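Local coordinates for protein Alpha/beta hydrolase (Pseudomonas aeruginosa PAO1, PDB 4R1D) that is probably a lipase effector of the type VI secretion system, an alpha/beta hydrolase that binds calcium and is held by its immunity protein in a complex, at residues V147-V159 and L194-C206. Sequence-based numbering, arbitrary orientation.
Sequences VMGLMERRLDNIV and LLRASRYQFDVWC. With CA (calcium ion), chain C.
Glu152, in the last turn of helix 141-155, and Asp156, just after that range, share a calcium ion with Phe202 and Asp203 of strand 201-206. This strand is an outermost strand of the parallel sheet of the alpha/beta hydrolase fold. Segments 147-155 and 201-206 run nearly antiparallel, at 169°, and the ion sits at one margin of their packed interface. Asp156 chelates it with both carboxylate oxygens. Glu152 OE2 and Phe202 O each lie 2.4 Å from the calcium ion. Asp203 OD1 and two waters complete seven ligands.

Glu152 uses both carboxylate oxygens. Its CG stands anti to the backbone N (chi1 -174°) and the chain bends at chi2, which brings the carboxylate to the strand. Glu152 OE1 accepts a hydrogen bond from Val204 N at 2.8 Å, on the syn side and 22° out of the carboxylate plane. Arg134 adds a salt bridge to OE1. Asp203 OD2, which does not bind the metal, is hydrogen-bonded to Tyr234 OH. One bridging water donates to Leu155 O and Asp156 OD1 and accepts from Phe202 N.

Beside the metal the packing is apolar. Leu155 lies over one face of the Phe202 ring, its CD2 4.3 Å from the centroid in a CH-pi contact. Val204 CG1 meets Met148 CG at 3.9 Å, and Met148 SD reaches Cys206 CB. Beyond the helix, Ile158 CD1 approaches Ala197 CB, while Val159 CG2 lies 3.7 Å from Ser198 CB.

Three carboxylates converge on one ion, so calcium probably offsets their mutual repulsion. With ligands from both segments, the metal ties the helix end to the edge of the sheet, consistent with a structural role.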
loop_
_atom_site.group_PDB
_atom_site.type_symbol
_atom_site.label_atom_id
_atom_site.label_comp_id
_atom_site.label_asym_id
_atom_site.label_seq_id
_atom_site.Cartn_x
_atom_site.Cartn_y
_atom_site.Cartn_z
ATOM N N VAL A 147 -15.801 -3.044 -13.356
ATOM C CA VAL A 147 -16.983 -2.641 -12.595
ATOM C C VAL A 147 -17.215 -1.130 -12.641
ATOM O O VAL A 147 -18.355 -0.665 -12.648
ATOM C CB VAL A 147 -16.939 -3.148 -11.136
ATOM C CG1 VAL A 147 -15.858 -2.420 -10.335
ATOM C CG2 VAL A 147 -18.315 -3.004 -10.475
ATOM N N MET A 148 -16.134 -0.362 -12.710
ATOM C CA MET A 148 -16.288 1.071 -12.838
ATOM C C MET A 148 -16.952 1.412 -14.176
ATOM O O MET A 148 -17.818 2.273 -14.242
ATOM C CB MET A 148 -14.948 1.785 -12.669
ATOM C CG MET A 148 -14.508 1.825 -11.198
ATOM S SD MET A 148 -13.096 2.940 -10.941
ATOM C CE MET A 148 -11.796 2.084 -11.838
ATOM N N GLY A 149 -16.558 0.710 -15.230
ATOM C CA GLY A 149 -17.103 0.981 -16.546
ATOM C C GLY A 149 -18.529 0.475 -16.659
ATOM O O GLY A 149 -19.356 1.060 -17.361
ATOM N N LEU A 150 -18.819 -0.621 -15.969
ATOM C CA LEU A 150 -20.186 -1.178 -15.972
ATOM C C LEU A 150 -21.175 -0.235 -15.295
ATOM O O LEU A 150 -22.268 0.025 -15.810
ATOM C CB LEU A 150 -20.206 -2.535 -15.264
ATOM C CG LEU A 150 -21.604 -3.142 -15.101
ATOM C CD1 LEU A 150 -22.197 -3.432 -16.471
ATOM C CD2 LEU A 150 -21.546 -4.419 -14.275
ATOM N N MET A 151 -20.812 0.245 -14.110
ATOM C CA MET A 151 -21.664 1.169 -13.391
ATOM C C MET A 151 -21.869 2.431 -14.220
ATOM O O MET A 151 -22.965 2.997 -14.270
ATOM C CB MET A 151 -21.055 1.508 -12.027
ATOM C CG MET A 151 -21.047 0.341 -11.067
ATOM S SD MET A 151 -20.626 0.842 -9.374
ATOM C CE MET A 151 -18.898 1.376 -9.557
ATOM N N GLU A 152 -20.807 2.877 -14.875
ATOM C CA GLU A 152 -20.897 4.101 -15.671
ATOM C C GLU A 152 -21.937 3.933 -16.781
ATOM O O GLU A 152 -22.819 4.781 -16.951
ATOM C CB GLU A 152 -19.532 4.448 -16.271
ATOM C CG GLU A 152 -19.486 5.785 -17.000
ATOM C CD GLU A 152 -19.209 6.960 -16.077
ATOM O OE1 GLU A 152 -18.572 6.780 -15.025
ATOM O OE2 GLU A 152 -19.626 8.082 -16.400
ATOM N N ARG A 153 -21.838 2.844 -17.537
ATOM C CA ARG A 153 -22.770 2.646 -18.649
ATOM C C ARG A 153 -24.174 2.325 -18.164
ATOM O O ARG A 153 -25.163 2.821 -18.719
ATOM C CB ARG A 153 -22.281 1.590 -19.651
ATOM C CG ARG A 153 -22.236 0.142 -19.211
ATOM C CD ARG A 153 -21.782 -0.738 -20.399
ATOM N NE ARG A 153 -21.848 -2.164 -20.101
ATOM C CZ ARG A 153 -22.830 -2.967 -20.500
ATOM N NH1 ARG A 153 -23.829 -2.494 -21.237
ATOM N NH2 ARG A 153 -22.806 -4.250 -20.167
ATOM N N ARG A 154 -24.270 1.505 -17.126
ATOM C CA ARG A 154 -25.590 1.177 -16.580
ATOM C C ARG A 154 -26.283 2.430 -16.048
ATOM O O ARG A 154 -27.450 2.680 -16.347
ATOM C CB ARG A 154 -25.482 0.107 -15.484
ATOM C CG ARG A 154 -25.106 -1.297 -16.008
ATOM C CD ARG A 154 -26.343 -2.111 -16.373
ATOM N NE ARG A 154 -26.011 -3.498 -16.689
ATOM C CZ ARG A 154 -25.909 -3.981 -17.922
ATOM N NH1 ARG A 154 -26.130 -3.192 -18.969
ATOM N NH2 ARG A 154 -25.595 -5.261 -18.110
ATOM N N LEU A 155 -25.568 3.238 -15.279
ATOM C CA LEU A 155 -26.199 4.407 -14.655
ATOM C C LEU A 155 -26.476 5.536 -15.652
ATOM O O LEU A 155 -27.305 6.415 -15.392
ATOM C CB LEU A 155 -25.384 4.901 -13.454
ATOM C CG LEU A 155 -25.300 3.894 -12.297
ATOM C CD1 LEU A 155 -24.200 4.277 -11.308
ATOM C CD2 LEU A 155 -26.648 3.763 -11.578
ATOM N N ASP A 156 -25.782 5.498 -16.787
ATOM C CA ASP A 156 -25.979 6.460 -17.869
ATOM C C ASP A 156 -27.104 6.009 -18.800
ATOM O O ASP A 156 -27.476 6.721 -19.734
ATOM C CB ASP A 156 -24.692 6.621 -18.693
ATOM C CG ASP A 156 -23.652 7.481 -18.000
ATOM O OD1 ASP A 156 -23.987 8.084 -16.956
ATOM O OD2 ASP A 156 -22.494 7.564 -18.501
ATOM N N ASN A 157 -27.644 4.822 -18.544
ATOM C CA ASN A 157 -28.657 4.238 -19.409
ATOM C C ASN A 157 -29.774 3.542 -18.635
ATOM O O ASN A 157 -29.967 2.342 -18.786
ATOM C CB ASN A 157 -28.001 3.254 -20.378
ATOM C CG ASN A 157 -27.116 3.954 -21.400
ATOM O OD1 ASN A 157 -27.611 4.498 -22.392
ATOM N ND2 ASN A 157 -25.805 3.967 -21.151
ATOM N N ILE A 158 -30.506 4.300 -17.820
ATOM C CA ILE A 158 -31.579 3.715 -17.009
ATOM C C ILE A 158 -32.917 3.792 -17.730
ATOM O O ILE A 158 -33.607 2.782 -17.904
ATOM C CB ILE A 158 -31.703 4.398 -15.626
ATOM C CG1 ILE A 158 -30.330 4.504 -14.963
ATOM C CG2 ILE A 158 -32.676 3.626 -14.729
ATOM C CD1 ILE A 158 -30.352 5.068 -13.533
ATOM N N VAL A 159 -33.271 5.000 -18.150
ATOM C CA VAL A 159 -34.501 5.224 -18.887
ATOM C C VAL A 159 -34.161 5.942 -20.176
ATOM O O VAL A 159 -33.420 6.921 -20.166
ATOM C CB VAL A 159 -35.489 6.096 -18.090
ATOM C CG1 VAL A 159 -36.679 6.492 -18.970
ATOM C CG2 VAL A 159 -35.957 5.359 -16.844
ATOM N N LEU A 194 -36.521 3.796 -10.418
ATOM C CA LEU A 194 -35.660 3.938 -11.588
ATOM C C LEU A 194 -35.956 5.232 -12.341
ATOM O O LEU A 194 -35.053 5.899 -12.837
ATOM C CB LEU A 194 -35.802 2.734 -12.520
ATOM C CG LEU A 194 -35.313 1.421 -11.892
ATOM C CD1 LEU A 194 -35.749 0.223 -12.701
ATOM C CD2 LEU A 194 -33.792 1.450 -11.722
ATOM N N LEU A 195 -37.225 5.593 -12.444
ATOM C CA LEU A 195 -37.541 6.842 -13.120
ATOM C C LEU A 195 -36.920 7.998 -12.352
ATOM O O LEU A 195 -36.318 8.902 -12.932
ATOM C CB LEU A 195 -39.058 7.028 -13.233
ATOM C CG LEU A 195 -39.551 8.277 -13.971
ATOM C CD1 LEU A 195 -38.949 8.381 -15.371
ATOM C CD2 LEU A 195 -41.079 8.248 -14.049
ATOM N N ARG A 196 -37.048 7.957 -11.035
ATOM C CA ARG A 196 -36.458 8.982 -10.202
ATOM C C ARG A 196 -34.945 9.005 -10.398
ATOM O O ARG A 196 -34.343 10.063 -10.525
ATOM C CB ARG A 196 -36.777 8.732 -8.734
ATOM C CG ARG A 196 -36.002 9.636 -7.796
ATOM C CD ARG A 196 -36.336 11.103 -8.041
ATOM N NE ARG A 196 -36.853 11.809 -6.867
ATOM C CZ ARG A 196 -37.368 11.239 -5.777
ATOM N NH1 ARG A 196 -37.470 9.919 -5.672
ATOM N NH2 ARG A 196 -37.799 12.005 -4.785
ATOM N N ALA A 197 -34.330 7.831 -10.398
ATOM C CA ALA A 197 -32.877 7.774 -10.470
ATOM C C ALA A 197 -32.397 8.300 -11.815
ATOM O O ALA A 197 -31.326 8.898 -11.909
ATOM C CB ALA A 197 -32.385 6.355 -10.225
ATOM N N SER A 198 -33.201 8.093 -12.856
ATOM C CA SER A 198 -32.814 8.490 -14.209
ATOM C C SER A 198 -32.739 10.006 -14.370
ATOM O O SER A 198 -32.249 10.508 -15.374
ATOM C CB SER A 198 -33.771 7.908 -15.250
ATOM O OG SER A 198 -35.010 8.608 -15.262
ATOM N N ARG A 199 -33.226 10.734 -13.376
ATOM C CA ARG A 199 -33.163 12.186 -13.416
ATOM C C ARG A 199 -31.771 12.709 -13.104
ATOM O O ARG A 199 -31.485 13.888 -13.319
ATOM C CB ARG A 199 -34.213 12.787 -12.485
ATOM C CG ARG A 199 -35.620 12.365 -12.894
ATOM C CD ARG A 199 -36.690 13.176 -12.199
ATOM N NE ARG A 199 -37.524 12.372 -11.308
ATOM C CZ ARG A 199 -38.710 11.860 -11.634
ATOM N NH1 ARG A 199 -39.218 12.061 -12.845
ATOM N NH2 ARG A 199 -39.388 11.144 -10.744
ATOM N N TYR A 200 -30.900 11.827 -12.618
ATOM C CA TYR A 200 -29.543 12.219 -12.230
ATOM C C TYR A 200 -28.489 11.748 -13.224
ATOM O O TYR A 200 -28.676 10.741 -13.893
ATOM C CB TYR A 200 -29.203 11.665 -10.850
ATOM C CG TYR A 200 -30.074 12.212 -9.759
ATOM C CD1 TYR A 200 -29.715 13.360 -9.063
ATOM C CD2 TYR A 200 -31.271 11.591 -9.435
ATOM C CE1 TYR A 200 -30.523 13.866 -8.060
ATOM C CE2 TYR A 200 -32.079 12.088 -8.439
ATOM C CZ TYR A 200 -31.704 13.224 -7.758
ATOM O OH TYR A 200 -32.521 13.707 -6.766
ATOM N N GLN A 201 -27.389 12.491 -13.328
ATOM C CA GLN A 201 -26.259 12.054 -14.143
ATOM C C GLN A 201 -25.165 11.490 -13.243
ATOM O O GLN A 201 -24.520 12.228 -12.488
ATOM C CB GLN A 201 -25.705 13.203 -14.993
ATOM C CG GLN A 201 -26.682 13.745 -16.037
ATOM C CD GLN A 201 -27.758 14.639 -15.437
ATOM O OE1 GLN A 201 -27.613 15.138 -14.324
ATOM N NE2 GLN A 201 -28.843 14.843 -16.175
ATOM N N PHE A 202 -24.967 10.179 -13.307
ATOM C CA PHE A 202 -23.972 9.535 -12.466
ATOM C C PHE A 202 -22.662 9.505 -13.229
ATOM O O PHE A 202 -22.653 9.253 -14.425
ATOM C CB PHE A 202 -24.392 8.109 -12.131
ATOM C CG PHE A 202 -25.705 8.014 -11.405
ATOM C CD1 PHE A 202 -25.742 7.948 -10.018
ATOM C CD2 PHE A 202 -26.904 7.996 -12.106
ATOM C CE1 PHE A 202 -26.951 7.858 -9.347
ATOM C CE2 PHE A 202 -28.121 7.909 -11.435
ATOM C CZ PHE A 202 -28.141 7.834 -10.059
ATOM N N ASP A 203 -21.567 9.777 -12.534
ATOM C CA ASP A 203 -20.219 9.629 -13.086
ATOM C C ASP A 203 -19.369 8.918 -12.035
ATOM O O ASP A 203 -19.409 9.289 -10.860
ATOM C CB ASP A 203 -19.579 10.994 -13.327
ATOM C CG ASP A 203 -20.142 11.720 -14.538
ATOM O OD1 ASP A 203 -20.618 11.065 -15.487
ATOM O OD2 ASP A 203 -20.070 12.968 -14.549
ATOM N N VAL A 204 -18.595 7.924 -12.452
ATOM C CA VAL A 204 -17.760 7.178 -11.503
ATOM C C VAL A 204 -16.355 7.770 -11.434
ATOM O O VAL A 204 -15.659 7.832 -12.447
ATOM C CB VAL A 204 -17.634 5.703 -11.908
ATOM C CG1 VAL A 204 -16.776 4.941 -10.890
ATOM C CG2 VAL A 204 -19.037 5.051 -12.036
ATOM N N TRP A 205 -15.948 8.177 -10.233
ATOM C CA TRP A 205 -14.616 8.721 -9.991
ATOM C C TRP A 205 -13.875 7.734 -9.104
ATOM O O TRP A 205 -14.486 7.071 -8.277
ATOM C CB TRP A 205 -14.712 10.072 -9.282
ATOM C CG TRP A 205 -15.331 11.126 -10.139
ATOM C CD1 TRP A 205 -16.657 11.265 -10.433
ATOM C CD2 TRP A 205 -14.652 12.194 -10.816
ATOM N NE1 TRP A 205 -16.846 12.362 -11.247
ATOM C CE2 TRP A 205 -15.630 12.941 -11.504
ATOM C CE3 TRP A 205 -13.310 12.587 -10.909
ATOM C CZ2 TRP A 205 -15.314 14.066 -12.268
ATOM C CZ3 TRP A 205 -12.994 13.704 -11.671
ATOM C CH2 TRP A 205 -13.994 14.426 -12.349
ATOM N N CYS A 206 -12.565 7.633 -9.284
ATOM C CA CYS A 206 -11.790 6.587 -8.626
ATOM C C CYS A 206 -10.895 7.158 -7.535
ATOM O O CYS A 206 -9.882 7.800 -7.829
ATOM C CB CYS A 206 -10.927 5.863 -9.647
ATOM S SG CYS A 206 -10.064 4.412 -8.985
HETATM CA CA CA C . -21.757 9.205 -16.642
HETATM O O HOH W 1 -26.018 9.001 -15.636
HETATM O O HOH W 2 -29.527 8.164 -15.281
HETATM O O HOH W 3 -20.271 10.083 -18.552
HETATM O O HOH W 4 -23.229 11.237 -17.458
#